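Local coordinates for protein probable translation initiation factor eIF-2B subunit delta (Schizosaccharomyces pombe, PDB 5B04) that is a component of the eIF2B complex, which catalyses the exchange of GDP for GTP on the gamma subunit of translation initiation factor eIF2, at residues I271-H276 / R308-L313; V296-S301 / C321-I326; Q334-I339 / S368-I373. One frame throughout, in Å; residues are numbered along the deposited sequence.

Interaction 1. Residues I271-H276 / R308-L313; sequences ILTYLH and RVCLKL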
loop_
_atom_site.group_PDB
_atom_site.type_symbol
_atom_site.label_atom_id
_atom_site.label_comp_id
_atom_site.label_asym_id
_atom_site.label_seq_id
_atom_site.Cartn_x
_atom_site.Cartn_y
_atom_site.Cartn_z
ATOM N N ILE G 271 -27.233 4.444 16.166
ATOM C CA ILE G 271 -26.490 5.432 15.396
ATOM C C ILE G 271 -25.173 5.832 16.055
ATOM O O ILE G 271 -25.128 6.130 17.248
ATOM C CB ILE G 271 -27.347 6.689 15.167
ATOM C CG1 ILE G 271 -28.603 6.323 14.374
ATOM C CG2 ILE G 271 -26.553 7.764 14.450
ATOM C CD1 ILE G 271 -29.556 7.473 14.173
ATOM N N LEU G 272 -24.102 5.837 15.266
ATOM C CA LEU G 272 -22.781 6.190 15.768
ATOM C C LEU G 272 -22.400 7.614 15.379
ATOM O O LEU G 272 -22.313 7.943 14.197
ATOM C CB LEU G 272 -21.731 5.203 15.246
ATOM C CG LEU G 272 -20.346 5.146 15.906
ATOM C CD1 LEU G 272 -19.695 3.804 15.621
ATOM C CD2 LEU G 272 -19.432 6.273 15.437
ATOM N N THR G 273 -22.082 8.423 16.367
ATOM C CA THR G 273 -21.545 9.726 16.105
ATOM C C THR G 273 -20.207 9.806 16.755
ATOM O O THR G 273 -20.043 9.298 17.827
ATOM C CB THR G 273 -22.398 10.806 16.718
ATOM O OG1 THR G 273 -21.726 12.054 16.583
ATOM C CG2 THR G 273 -22.591 10.524 18.143
ATOM N N TYR G 274 -19.250 10.444 16.106
ATOM C CA TYR G 274 -17.913 10.519 16.632
ATOM C C TYR G 274 -17.716 11.935 17.115
ATOM O O TYR G 274 -18.096 12.869 16.477
ATOM C CB TYR G 274 -16.962 9.993 15.579
ATOM C CG TYR G 274 -15.510 10.177 15.857
ATOM C CD1 TYR G 274 -14.952 9.793 17.039
ATOM C CD2 TYR G 274 -14.703 10.712 14.924
ATOM C CE1 TYR G 274 -13.617 9.962 17.275
ATOM C CE2 TYR G 274 -13.380 10.889 15.158
ATOM C CZ TYR G 274 -12.849 10.509 16.331
ATOM O OH TYR G 274 -11.528 10.687 16.524
ATOM N N LEU G 275 -17.085 12.080 18.257
ATOM C CA LEU G 275 -16.780 13.375 18.798
ATOM C C LEU G 275 -17.928 14.313 19.130
ATOM O O LEU G 275 -18.845 13.923 19.795
ATOM C CB LEU G 275 -15.696 13.935 17.935
ATOM C CG LEU G 275 -14.484 13.037 18.097
ATOM C CD1 LEU G 275 -13.376 13.445 17.169
ATOM C CD2 LEU G 275 -13.981 13.098 19.508
ATOM N N HIS G 276 -17.853 15.556 18.697
ATOM C CA HIS G 276 -18.839 16.514 19.057
ATOM C C HIS G 276 -19.059 17.266 17.766
ATOM O O HIS G 276 -18.255 18.079 17.407
ATOM C CB HIS G 276 -18.493 17.518 20.124
ATOM C CG HIS G 276 -19.589 18.448 20.514
ATOM N ND1 HIS G 276 -20.869 18.031 20.765
ATOM C CD2 HIS G 276 -19.580 19.779 20.734
ATOM C CE1 HIS G 276 -21.611 19.066 21.098
ATOM N NE2 HIS G 276 -20.850 20.138 21.090
ATOM N N ARG G 308 -17.432 13.619 25.268
ATOM C CA ARG G 308 -18.088 13.841 26.550
ATOM C C ARG G 308 -19.098 14.974 26.445
ATOM O O ARG G 308 -20.222 14.861 26.935
ATOM C CB ARG G 308 -17.062 14.151 27.638
ATOM C CG ARG G 308 -16.021 13.067 27.828
ATOM C CD ARG G 308 -15.614 12.943 29.284
ATOM N NE ARG G 308 -14.551 11.959 29.458
ATOM C CZ ARG G 308 -13.259 12.263 29.517
ATOM N NH1 ARG G 308 -12.869 13.527 29.432
ATOM N NH2 ARG G 308 -12.359 11.302 29.671
ATOM N N VAL G 309 -18.686 16.067 25.808
ATOM C CA VAL G 309 -19.571 17.201 25.567
ATOM C C VAL G 309 -20.784 16.742 24.767
ATOM O O VAL G 309 -21.909 17.182 25.009
ATOM C CB VAL G 309 -18.847 18.335 24.814
ATOM C CG1 VAL G 309 -19.777 19.519 24.605
ATOM C CG2 VAL G 309 -17.599 18.759 25.571
ATOM N N CYS G 310 -20.540 15.843 23.819
ATOM C CA CYS G 310 -21.609 15.228 23.044
ATOM C C CYS G 310 -22.502 14.374 23.937
ATOM O O CYS G 310 -23.722 14.541 23.948
ATOM C CB CYS G 310 -21.030 14.379 21.912
ATOM S SG CYS G 310 -22.255 13.408 21.006
ATOM N N LEU G 311 -21.882 13.465 24.685
ATOM C CA LEU G 311 -22.606 12.576 25.589
ATOM C C LEU G 311 -23.418 13.363 26.609
ATOM O O LEU G 311 -24.554 13.007 26.922
ATOM C CB LEU G 311 -21.637 11.636 26.310
ATOM C CG LEU G 311 -22.287 10.638 27.269
ATOM C CD1 LEU G 311 -23.210 9.707 26.507
ATOM C CD2 LEU G 311 -21.241 9.850 28.034
ATOM N N LYS G 312 -22.824 14.435 27.124
ATOM C CA LYS G 312 -23.507 15.320 28.057
ATOM C C LYS G 312 -24.758 15.909 27.417
ATOM O O LYS G 312 -25.847 15.843 27.985
ATOM C CB LYS G 312 -22.570 16.440 28.516
ATOM C CG LYS G 312 -23.175 17.385 29.540
ATOM C CD LYS G 312 -22.231 18.537 29.843
ATOM C CE LYS G 312 -22.818 19.471 30.887
ATOM N NZ LYS G 312 -24.155 19.984 30.481
ATOM N N LEU G 313 -24.589 16.471 26.226
ATOM C CA LEU G 313 -25.685 17.093 25.493
ATOM C C LEU G 313 -26.809 16.110 25.175
ATOM O O LEU G 313 -27.976 16.381 25.455
ATOM C CB LEU G 313 -25.161 17.716 24.197
ATOM C CG LEU G 313 -26.202 18.221 23.195
ATOM C CD1 LEU G 313 -27.042 19.337 23.797
ATOM C CD2 LEU G 313 -25.530 18.684 21.911
#
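In this Rossmann-like domain, the loop at the C-terminal end of strand 269-274 sets His-276 against Val-309, Cys-310 and Leu-313 of helix 306-316. The imidazole carries most of the contact. Its CG is anti to the backbone N (chi1 -177°), and the ring beyond it meets the helix. Val-309 CG1 sits over one ring face, offset toward the rim, in a CH-pi contact 3.9 Å from the His-276 ring centroid. Leu-313 CD2 comes to the ring edge, 4.0 Å from His-276 CE1. Cys-310 approaches obliquely, with its CA 3.7 Å from His-276 ND1. An alanine at His-276 would probably leave Val-309 CG1 and Leu-313 CD2 without their ring partner and open a gap beside this helical turn. Further in, Cys-310 CB rests against the carbonyl O of Leu-275. Cys-310 SG lies 4.1 Å from Thr-273 CG2. The strand end and the loop after it thus meet the helix through van der Waals and CH-pi contacts. Helix 278-289 lies next to them, with Asn-281 touching Cys-310 and Leu-313 and Val-280 touching Thr-273. Strand 294-300 lies alongside, where Val-296 packs on Thr-273 and Asp-300 on Leu-275.

Interaction 2. Residues V296-S301 / C321-I326; sequences VVVVDS and CTYVMI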
loop_
_atom_site.group_PDB
_atom_site.type_symbol
_atom_site.label_atom_id
_atom_site.label_comp_id
_atom_site.label_asym_id
_atom_site.label_seq_id
_atom_site.Cartn_x
_atom_site.Cartn_y
_atom_site.Cartn_z
ATOM N N VAL G 296 -27.973 6.153 20.581
ATOM C CA VAL G 296 -26.766 6.724 20.000
ATOM C C VAL G 296 -25.502 6.112 20.595
ATOM O O VAL G 296 -25.400 5.933 21.807
ATOM C CB VAL G 296 -26.727 8.256 20.197
ATOM C CG1 VAL G 296 -25.436 8.841 19.645
ATOM C CG2 VAL G 296 -27.934 8.906 19.542
ATOM N N VAL G 297 -24.546 5.783 19.734
ATOM C CA VAL G 297 -23.230 5.361 20.189
ATOM C C VAL G 297 -22.227 6.486 19.978
ATOM O O VAL G 297 -21.963 6.889 18.845
ATOM C CB VAL G 297 -22.743 4.099 19.459
ATOM C CG1 VAL G 297 -21.295 3.812 19.817
ATOM C CG2 VAL G 297 -23.630 2.914 19.802
ATOM N N VAL G 298 -21.678 6.999 21.073
ATOM C CA VAL G 298 -20.710 8.084 21.002
ATOM C C VAL G 298 -19.286 7.556 21.118
ATOM O O VAL G 298 -18.917 6.952 22.125
ATOM C CB VAL G 298 -20.950 9.131 22.102
ATOM C CG1 VAL G 298 -19.852 10.184 22.080
ATOM C CG2 VAL G 298 -22.317 9.774 21.934
ATOM N N VAL G 299 -18.491 7.786 20.078
ATOM C CA VAL G 299 -17.092 7.381 20.077
ATOM C C VAL G 299 -16.196 8.580 20.361
ATOM O O VAL G 299 -16.256 9.589 19.659
ATOM C CB VAL G 299 -16.688 6.742 18.735
ATOM C CG1 VAL G 299 -15.201 6.439 18.717
ATOM C CG2 VAL G 299 -17.496 5.478 18.486
ATOM N N ASP G 300 -15.370 8.467 21.395
ATOM C CA ASP G 300 -14.499 9.562 21.800
ATOM C C ASP G 300 -13.039 9.238 21.501
ATOM O O ASP G 300 -12.716 8.123 21.092
ATOM C CB ASP G 300 -14.679 9.863 23.288
ATOM C CG ASP G 300 -14.464 11.325 23.618
ATOM O OD1 ASP G 300 -13.856 12.041 22.794
ATOM O OD2 ASP G 300 -14.909 11.760 24.701
ATOM N N SER G 301 -12.160 10.216 21.706
ATOM C CA SER G 301 -10.734 10.022 21.470
ATOM C C SER G 301 -9.876 11.000 22.270
ATOM O O SER G 301 -10.359 12.032 22.734
ATOM C CB SER G 301 -10.418 10.155 19.980
ATOM O OG SER G 301 -9.031 9.985 19.742
ATOM N N CYS G 321 -27.860 6.416 25.211
ATOM C CA CYS G 321 -26.494 6.564 24.720
ATOM C C CYS G 321 -25.507 5.531 25.259
ATOM O O CYS G 321 -25.586 5.114 26.415
ATOM C CB CYS G 321 -25.975 7.966 25.047
ATOM S SG CYS G 321 -26.752 9.297 24.108
ATOM N N THR G 322 -24.576 5.130 24.399
ATOM C CA THR G 322 -23.449 4.291 24.788
ATOM C C THR G 322 -22.159 5.061 24.516
ATOM O O THR G 322 -22.052 5.766 23.513
ATOM C CB THR G 322 -23.445 2.948 24.026
ATOM O OG1 THR G 322 -24.651 2.230 24.314
ATOM C CG2 THR G 322 -22.252 2.095 24.433
ATOM N N TYR G 323 -21.186 4.937 25.413
ATOM C CA TYR G 323 -19.959 5.721 25.321
ATOM C C TYR G 323 -18.715 4.836 25.340
ATOM O O TYR G 323 -18.469 4.118 26.308
ATOM C CB TYR G 323 -19.908 6.736 26.466
ATOM C CG TYR G 323 -18.708 7.654 26.450
ATOM C CD1 TYR G 323 -18.670 8.766 25.619
ATOM C CD2 TYR G 323 -17.623 7.424 27.285
ATOM C CE1 TYR G 323 -17.578 9.614 25.610
ATOM C CE2 TYR G 323 -16.529 8.265 27.282
ATOM C CZ TYR G 323 -16.510 9.358 26.444
ATOM O OH TYR G 323 -15.418 10.194 26.444
ATOM N N VAL G 324 -17.937 4.890 24.262
ATOM C CA VAL G 324 -16.706 4.110 24.155
ATOM C C VAL G 324 -15.576 4.943 23.561
ATOM O O VAL G 324 -15.819 5.954 22.901
ATOM C CB VAL G 324 -16.896 2.850 23.280
ATOM C CG1 VAL G 324 -17.892 1.890 23.916
ATOM C CG2 VAL G 324 -17.337 3.238 21.876
ATOM N N MET G 325 -14.339 4.517 23.796
ATOM C CA MET G 325 -13.189 5.151 23.161
ATOM C C MET G 325 -12.977 4.559 21.773
ATOM O O MET G 325 -13.479 3.476 21.470
ATOM C CB MET G 325 -11.926 4.984 24.008
ATOM C CG MET G 325 -11.986 5.671 25.359
ATOM S SD MET G 325 -12.451 7.407 25.243
ATOM C CE MET G 325 -11.047 8.067 24.361
ATOM N N ILE G 326 -12.224 5.268 20.938
ATOM C CA ILE G 326 -12.002 4.853 19.555
ATOM C C ILE G 326 -11.260 3.515 19.481
ATOM O O ILE G 326 -11.292 2.832 18.458
ATOM C CB ILE G 326 -11.218 5.934 18.769
ATOM C CG1 ILE G 326 -11.313 5.690 17.260
ATOM C CG2 ILE G 326 -9.771 6.004 19.236
ATOM C CD1 ILE G 326 -10.730 6.805 16.423
#
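Tyr-323 has CG anti to its backbone N (chi1 -178°), and a chi1 of -148° places Asp-300 CG on the side of the Tyr-323 hydroxyl. Tyr-323 OH donates to Asp-300 OD2, which lies at the ring edge and in its plane. The carboxylate and ring planes stand 80° apart. The modelled separation is very short, and its exact value is doubtful at this resolution. The two segments lie on the two parallel strands of a beta-alpha-beta unit, connected by helix 306-316. Their backbone bonds alternate in direction. Thr-322 N reaches Val-296 O at 2.8 Å, and Val-298 N reaches Thr-322 O at 2.8 Å. Val-324 N then meets Val-298 O at 3.1 Å, and Asp-300 N meets Val-324 O at 3.0 Å. A weak bond from Ile-326 N to Asp-300 O follows where the strands end. The sheet face with Val-296, Val-298, Cys-321 and Tyr-323 turns to helix 306-316. There Val-298 CG1 lies 4.0 Å from Tyr-323 CD1. On the other face Val-299 CG2 meets Val-324 CG2 at 4.1 Å, while Ile-332 of helix 329-333 covers Val-297, Thr-322 and Val-324. Met-325 CE touches Ser-301 CA at 3.5 Å. Cys-321 to Tyr-323 also pair in parallel with a strand of the eIF2B beta subunit, so the sheet continues into that chain. Asp-300 OD1 accepts from Ser-301 N at 2.7 Å and from Gly-307 N in the first turn of helix 306-316. These two N-H donors, with the hydroxyl at OD2, probably hold the buried carboxylate in its rotation, and they would probably favour its charged form.

Interaction 3. Residues Q334-I339 / S368-I373; sequences QEVTKI and SNVPVI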
loop_
_atom_site.group_PDB
_atom_site.type_symbol
_atom_site.label_atom_id
_atom_site.label_comp_id
_atom_site.label_asym_id
_atom_site.label_seq_id
_atom_site.Cartn_x
_atom_site.Cartn_y
_atom_site.Cartn_z
ATOM N N GLN G 334 -20.345 -3.701 16.105
ATOM C CA GLN G 334 -21.249 -4.822 15.864
ATOM C C GLN G 334 -22.680 -4.518 16.306
ATOM O O GLN G 334 -23.612 -5.240 15.950
ATOM C CB GLN G 334 -20.739 -6.078 16.573
ATOM C CG GLN G 334 -19.412 -6.588 16.036
ATOM C CD GLN G 334 -19.309 -8.099 16.077
ATOM O OE1 GLN G 334 -19.563 -8.721 17.108
ATOM N NE2 GLN G 334 -18.938 -8.698 14.952
ATOM N N GLU G 335 -22.850 -3.449 17.077
ATOM C CA GLU G 335 -24.174 -3.019 17.509
ATOM C C GLU G 335 -24.717 -1.915 16.606
ATOM O O GLU G 335 -25.927 -1.706 16.521
ATOM C CB GLU G 335 -24.135 -2.532 18.961
ATOM C CG GLU G 335 -23.886 -3.627 19.986
ATOM C CD GLU G 335 -23.728 -3.081 21.394
ATOM O OE1 GLU G 335 -24.240 -1.975 21.668
ATOM O OE2 GLU G 335 -23.092 -3.759 22.229
ATOM N N VAL G 336 -23.810 -1.218 15.928
ATOM C CA VAL G 336 -24.159 -0.046 15.128
ATOM C C VAL G 336 -24.841 -0.414 13.811
ATOM O O VAL G 336 -24.424 -1.346 13.124
ATOM C CB VAL G 336 -22.906 0.800 14.826
ATOM C CG1 VAL G 336 -23.275 2.059 14.060
ATOM C CG2 VAL G 336 -22.188 1.155 16.118
ATOM N N THR G 337 -25.892 0.327 13.466
ATOM C CA THR G 337 -26.599 0.122 12.205
ATOM C C THR G 337 -26.388 1.288 11.241
ATOM O O THR G 337 -26.500 1.121 10.026
ATOM C CB THR G 337 -28.111 -0.070 12.428
ATOM O OG1 THR G 337 -28.660 1.102 13.047
ATOM C CG2 THR G 337 -28.373 -1.278 13.312
ATOM N N LYS G 338 -26.086 2.465 11.783
ATOM C CA LYS G 338 -25.844 3.650 10.961
ATOM C C LYS G 338 -24.775 4.559 11.560
ATOM O O LYS G 338 -24.672 4.696 12.778
ATOM C CB LYS G 338 -27.139 4.441 10.761
ATOM C CG LYS G 338 -28.052 3.880 9.686
ATOM C CD LYS G 338 -29.293 4.735 9.503
ATOM C CE LYS G 338 -30.210 4.145 8.445
ATOM N NZ LYS G 338 -30.695 2.790 8.825
ATOM N N ILE G 339 -23.985 5.181 10.690
ATOM C CA ILE G 339 -22.939 6.104 11.117
ATOM C C ILE G 339 -23.163 7.491 10.525
ATOM O O ILE G 339 -23.291 7.644 9.310
ATOM C CB ILE G 339 -21.541 5.604 10.708
ATOM C CG1 ILE G 339 -21.251 4.248 11.351
ATOM C CG2 ILE G 339 -20.474 6.615 11.099
ATOM C CD1 ILE G 339 -19.995 3.587 10.832
ATOM N N SER G 368 -18.157 -3.579 8.467
ATOM C CA SER G 368 -19.329 -4.129 9.138
ATOM C C SER G 368 -20.605 -3.818 8.363
ATOM O O SER G 368 -21.706 -3.899 8.911
ATOM C CB SER G 368 -19.435 -3.590 10.564
ATOM O OG SER G 368 -18.368 -4.062 11.369
ATOM N N ASN G 369 -20.442 -3.459 7.092
ATOM C CA ASN G 369 -21.560 -3.176 6.192
ATOM C C ASN G 369 -22.467 -2.049 6.684
ATOM O O ASN G 369 -23.660 -2.029 6.387
ATOM C CB ASN G 369 -22.394 -4.440 5.967
ATOM C CG ASN G 369 -21.568 -5.595 5.435
ATOM O OD1 ASN G 369 -20.671 -5.406 4.614
ATOM N ND2 ASN G 369 -21.867 -6.800 5.906
ATOM N N VAL G 370 -21.893 -1.111 7.431
ATOM C CA VAL G 370 -22.654 0.008 7.970
ATOM C C VAL G 370 -22.518 1.243 7.084
ATOM O O VAL G 370 -21.405 1.645 6.742
ATOM C CB VAL G 370 -22.199 0.359 9.401
ATOM C CG1 VAL G 370 -23.062 1.468 9.975
ATOM C CG2 VAL G 370 -22.252 -0.873 10.290
ATOM N N PRO G 371 -23.656 1.842 6.698
ATOM C CA PRO G 371 -23.668 3.059 5.880
ATOM C C PRO G 371 -22.934 4.223 6.539
ATOM O O PRO G 371 -23.148 4.502 7.719
ATOM C CB PRO G 371 -25.161 3.373 5.744
ATOM C CG PRO G 371 -25.834 2.059 5.910
ATOM C CD PRO G 371 -25.013 1.318 6.924
ATOM N N VAL G 372 -22.072 4.886 5.776
ATOM C CA VAL G 372 -21.376 6.071 6.258
ATOM C C VAL G 372 -22.022 7.322 5.675
ATOM O O VAL G 372 -21.967 7.557 4.468
ATOM C CB VAL G 372 -19.883 6.040 5.897
ATOM C CG1 VAL G 372 -19.221 7.361 6.252
ATOM C CG2 VAL G 372 -19.192 4.883 6.602
ATOM N N ILE G 373 -22.639 8.121 6.540
ATOM C CA ILE G 373 -23.403 9.280 6.099
ATOM C C ILE G 373 -22.720 10.591 6.473
ATOM O O ILE G 373 -22.659 10.959 7.647
ATOM C CB ILE G 373 -24.822 9.259 6.694
ATOM C CG1 ILE G 373 -25.520 7.944 6.340
ATOM C CG2 ILE G 373 -25.626 10.451 6.202
ATOM C CD1 ILE G 373 -26.887 7.787 6.963
#
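The peptide group between Thr-337 and Lys-338 takes Val-370 CG1 over one face, 3.5 Å from Thr-337 O and 3.7 Å from Lys-338 N. Pro-371 brings the CD corner of its ring up to the same oxygen, 3.4 Å from Thr-337 O. These contacts lie where strands 338-342 and 372-375 begin, two parallel neighbours in the Rossmann-like sheet. Ile-339 and Val-372 form the first bridge. Ile-339 N donates to Pro-371 O at 3.2 Å, and Ile-373 N donates to Ile-339 O at 2.9 Å, so both backbone bonds of the bridge belong to Ile-339. Val-370 packs against Val-336 and Ile-339, just ahead of the bridge. Its CG1 is anti to the backbone N (chi1 -176°) and meets Ile-339 CG1 at 3.6 Å. The two side chains cross at about a right angle. Val-336 meets Val-370 in the same crosswise manner, CG1 against CG1. Met-333 of helix 329-333 packs on both Ile-339 and Val-370, and Leu-272 of strand 269-274 on Val-336 and Ile-339. Just before Val-370, Asn-369 has positive phi and is the C-prime residue of the Schellman motif that ends helix 358-367. The second branch of Val-370, CG2, rests 3.6 Å from Val-336 O.

How the interactions relate
From the N terminus, strand 269-274 comes first, then 294-300, helix 306-316 and strand 320-325. Interaction 1 closes the loop from 271-276 to 308-313. Interaction 2 opens inside that loop and closes beyond it, so the two cross. Together they fasten the helix and its flanking strands to one half of the sheet. Interaction 3 follows in series, closing the loop from 334-339 to 368-373, which includes helix 358-367, and joins strands 338-342 and 372-375 in the other half. Strand 269-274 lies between the halves. Ile-271 O and Thr-273 N probably bond to Val-297, and Leu-272 N probably bonds to Lys-338 O. Interactions 2 and 3 do not touch, their nearest atoms being about 4 Å apart.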